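Local coordinates for exopolysaccharide biosynthesis protein (Pantoea stewartii subsp. stewartii DC283, PDB 6TGF), which modifies the glycan of the bacterial biofilm, probably by hydrolysis, and has a tailspike-like parallel beta-helix fold, at residues 677-682 / 691-696. Residues are numbered along the deposited sequence; the frame is centred on the assembly and turned at random.
Sequences PQRFSL and ANEQGD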
loop_
_atom_site.group_PDB
_atom_site.type_symbol
_atom_site.label_atom_id
_atom_site.label_comp_id
_atom_site.label_asym_id
_atom_site.label_seq_id
_atom_site.Cartn_x
_atom_site.Cartn_y
_atom_site.Cartn_z
ATOM N N PRO B 677 -16.861 39.598 -36.609
ATOM C CA PRO B 677 -16.281 40.894 -36.963
ATOM C C PRO B 677 -14.821 41.037 -36.509
ATOM O O PRO B 677 -14.522 40.688 -35.381
ATOM C CB PRO B 677 -17.150 41.925 -36.221
ATOM C CG PRO B 677 -18.430 41.185 -35.887
ATOM C CD PRO B 677 -18.025 39.736 -35.721
ATOM N N GLN B 678 -13.961 41.551 -37.394
ATOM C CA GLN B 678 -12.524 41.824 -37.120
ATOM C C GLN B 678 -12.415 43.147 -36.356
ATOM O O GLN B 678 -12.632 44.202 -36.978
ATOM C CB GLN B 678 -11.727 41.885 -38.424
ATOM C CG GLN B 678 -11.824 40.616 -39.256
ATOM C CD GLN B 678 -11.161 40.747 -40.604
ATOM O OE1 GLN B 678 -11.701 40.319 -41.622
ATOM N NE2 GLN B 678 -9.980 41.343 -40.621
ATOM N N ARG B 679 -12.113 43.085 -35.055
ATOM C CA ARG B 679 -12.021 44.270 -34.161
ATOM C C ARG B 679 -10.951 44.039 -33.090
ATOM O O ARG B 679 -10.749 42.873 -32.701
ATOM C CB ARG B 679 -13.352 44.531 -33.448
ATOM C CG ARG B 679 -14.556 44.699 -34.362
ATOM C CD ARG B 679 -15.845 44.602 -33.572
ATOM N NE ARG B 679 -17.028 44.739 -34.408
ATOM C CZ ARG B 679 -18.279 44.606 -33.976
ATOM N NH1 ARG B 679 -18.521 44.328 -32.705
ATOM N NH2 ARG B 679 -19.288 44.752 -34.818
ATOM N N PHE B 680 -10.313 45.120 -32.631
ATOM C CA PHE B 680 -9.582 45.188 -31.339
ATOM C C PHE B 680 -9.951 46.505 -30.646
ATOM O O PHE B 680 -10.643 47.342 -31.255
ATOM C CB PHE B 680 -8.077 44.978 -31.541
ATOM C CG PHE B 680 -7.269 46.198 -31.906
ATOM C CD1 PHE B 680 -6.724 47.014 -30.924
ATOM C CD2 PHE B 680 -7.013 46.502 -33.234
ATOM C CE1 PHE B 680 -5.964 48.123 -31.265
ATOM C CE2 PHE B 680 -6.252 47.611 -33.572
ATOM C CZ PHE B 680 -5.730 48.420 -32.588
ATOM N N SER B 681 -9.525 46.661 -29.392
ATOM C CA SER B 681 -9.921 47.779 -28.499
ATOM C C SER B 681 -9.026 47.790 -27.255
ATOM O O SER B 681 -9.330 47.047 -26.305
ATOM C CB SER B 681 -11.381 47.667 -28.139
ATOM O OG SER B 681 -11.705 48.502 -27.038
ATOM N N LEU B 682 -7.955 48.589 -27.287
ATOM C CA LEU B 682 -7.022 48.813 -26.150
ATOM C C LEU B 682 -7.227 50.240 -25.627
ATOM O O LEU B 682 -6.919 51.188 -26.375
ATOM C CB LEU B 682 -5.587 48.582 -26.637
ATOM C CG LEU B 682 -4.486 48.765 -25.592
ATOM C CD1 LEU B 682 -4.656 47.796 -24.431
ATOM C CD2 LEU B 682 -3.113 48.593 -26.223
ATOM N N ALA B 691 -9.652 49.094 -33.896
ATOM C CA ALA B 691 -9.895 48.912 -35.347
ATOM C C ALA B 691 -11.265 48.251 -35.538
ATOM O O ALA B 691 -11.657 47.460 -34.661
ATOM C CB ALA B 691 -8.787 48.090 -35.957
ATOM N N ASN B 692 -11.973 48.578 -36.625
ATOM C CA ASN B 692 -13.331 48.041 -36.918
ATOM C C ASN B 692 -13.266 47.134 -38.155
ATOM O O ASN B 692 -12.211 47.108 -38.822
ATOM C CB ASN B 692 -14.371 49.160 -37.044
ATOM C CG ASN B 692 -14.295 49.946 -38.336
ATOM O OD1 ASN B 692 -13.442 49.694 -39.185
ATOM N ND2 ASN B 692 -15.192 50.905 -38.498
ATOM N N GLU B 693 -14.364 46.424 -38.435
ATOM C CA GLU B 693 -14.467 45.396 -39.508
ATOM C C GLU B 693 -14.511 46.063 -40.890
ATOM O O GLU B 693 -14.275 45.355 -41.886
ATOM C CB GLU B 693 -15.692 44.501 -39.302
ATOM C CG GLU B 693 -17.023 45.237 -39.299
ATOM C CD GLU B 693 -17.566 45.563 -37.919
ATOM O OE1 GLU B 693 -16.894 46.308 -37.182
ATOM O OE2 GLU B 693 -18.655 45.060 -37.580
ATOM N N GLN B 694 -14.818 47.365 -40.948
ATOM C CA GLN B 694 -14.779 48.174 -42.197
ATOM C C GLN B 694 -13.318 48.452 -42.577
ATOM O O GLN B 694 -13.076 48.798 -43.749
ATOM C CB GLN B 694 -15.582 49.465 -42.023
ATOM C CG GLN B 694 -17.088 49.240 -42.081
ATOM C CD GLN B 694 -17.878 50.414 -41.554
ATOM O OE1 GLN B 694 -17.481 51.079 -40.599
ATOM N NE2 GLN B 694 -19.019 50.671 -42.172
ATOM N N GLY B 695 -12.391 48.301 -41.625
ATOM C CA GLY B 695 -10.936 48.408 -41.843
ATOM C C GLY B 695 -10.418 49.802 -41.540
ATOM O O GLY B 695 -9.412 50.201 -42.158
ATOM N N ASP B 696 -11.075 50.513 -40.618
ATOM C CA ASP B 696 -10.675 51.864 -40.146
ATOM C C ASP B 696 -10.050 51.745 -38.754
ATOM O O ASP B 696 -10.648 51.062 -37.896
ATOM C CB ASP B 696 -11.866 52.827 -40.103
ATOM C CG ASP B 696 -12.188 53.490 -41.431
ATOM O OD1 ASP B 696 -11.376 53.361 -42.370
ATOM O OD2 ASP B 696 -13.253 54.136 -41.516
#
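Pro677 sets its CB 3.7 Å from Glu693 OE2, while its CG lies over one face of the Arg679 guanidinium, toward the rim; a compact, nonpolar ring can pack there without competing for the charges. Gln678 contributes mainly backbone: its carbonyl O stands 3.2 Å from Asn692 C and accepts a hydrogen bond from Asn684 of the third subunit. Arg679 carries the polar part of the contact. Its chain is extended from CG to NE and runs beside Glu693, both side chains pointing the same way, a reach that suits arginine. The grip is side-on, NE and NH2 each taking one carboxylate oxygen. NH2 meets OE2 of Glu693 at 2.9 Å on the syn side and almost straight (170°), whereas NE meets OE1 at 3.2 Å from above the carboxylate plane, the two planes being 44° apart. A chi2 of -98° bends the Glu693 chain and places CD beside the arginine. The second subunit shares the pair: Thr573 O binds Arg679 NH2, and Leu578 N weakly binds Glu693 OE1. From Phe680 on, the first segment is one arm of an antiparallel beta hairpin, strands 680-683 and 688-691, in a sheet of three strands within the chain, which runs on into the second subunit through Leu682, near the C-terminal end of the elongated trimer. Phe680 and Ala691 are a hydrogen-bonded pair on it, joined by two weak backbone bonds, Phe680 N to Ala691 O (3.4 Å) and Ala691 N to Phe680 O (3.3 Å). The small Ala691 methyl lies against the Phe680 ring at CD2 and CE2 (CB to CE2 3.5 Å), while Ala691 N sits over one face, offset toward the rim. Beyond Ala691 the chain reverses in a type I turn, Asn692 to Gly695, where Asn692 OD1 accepts the N-H of Asp696 at 2.9 Å.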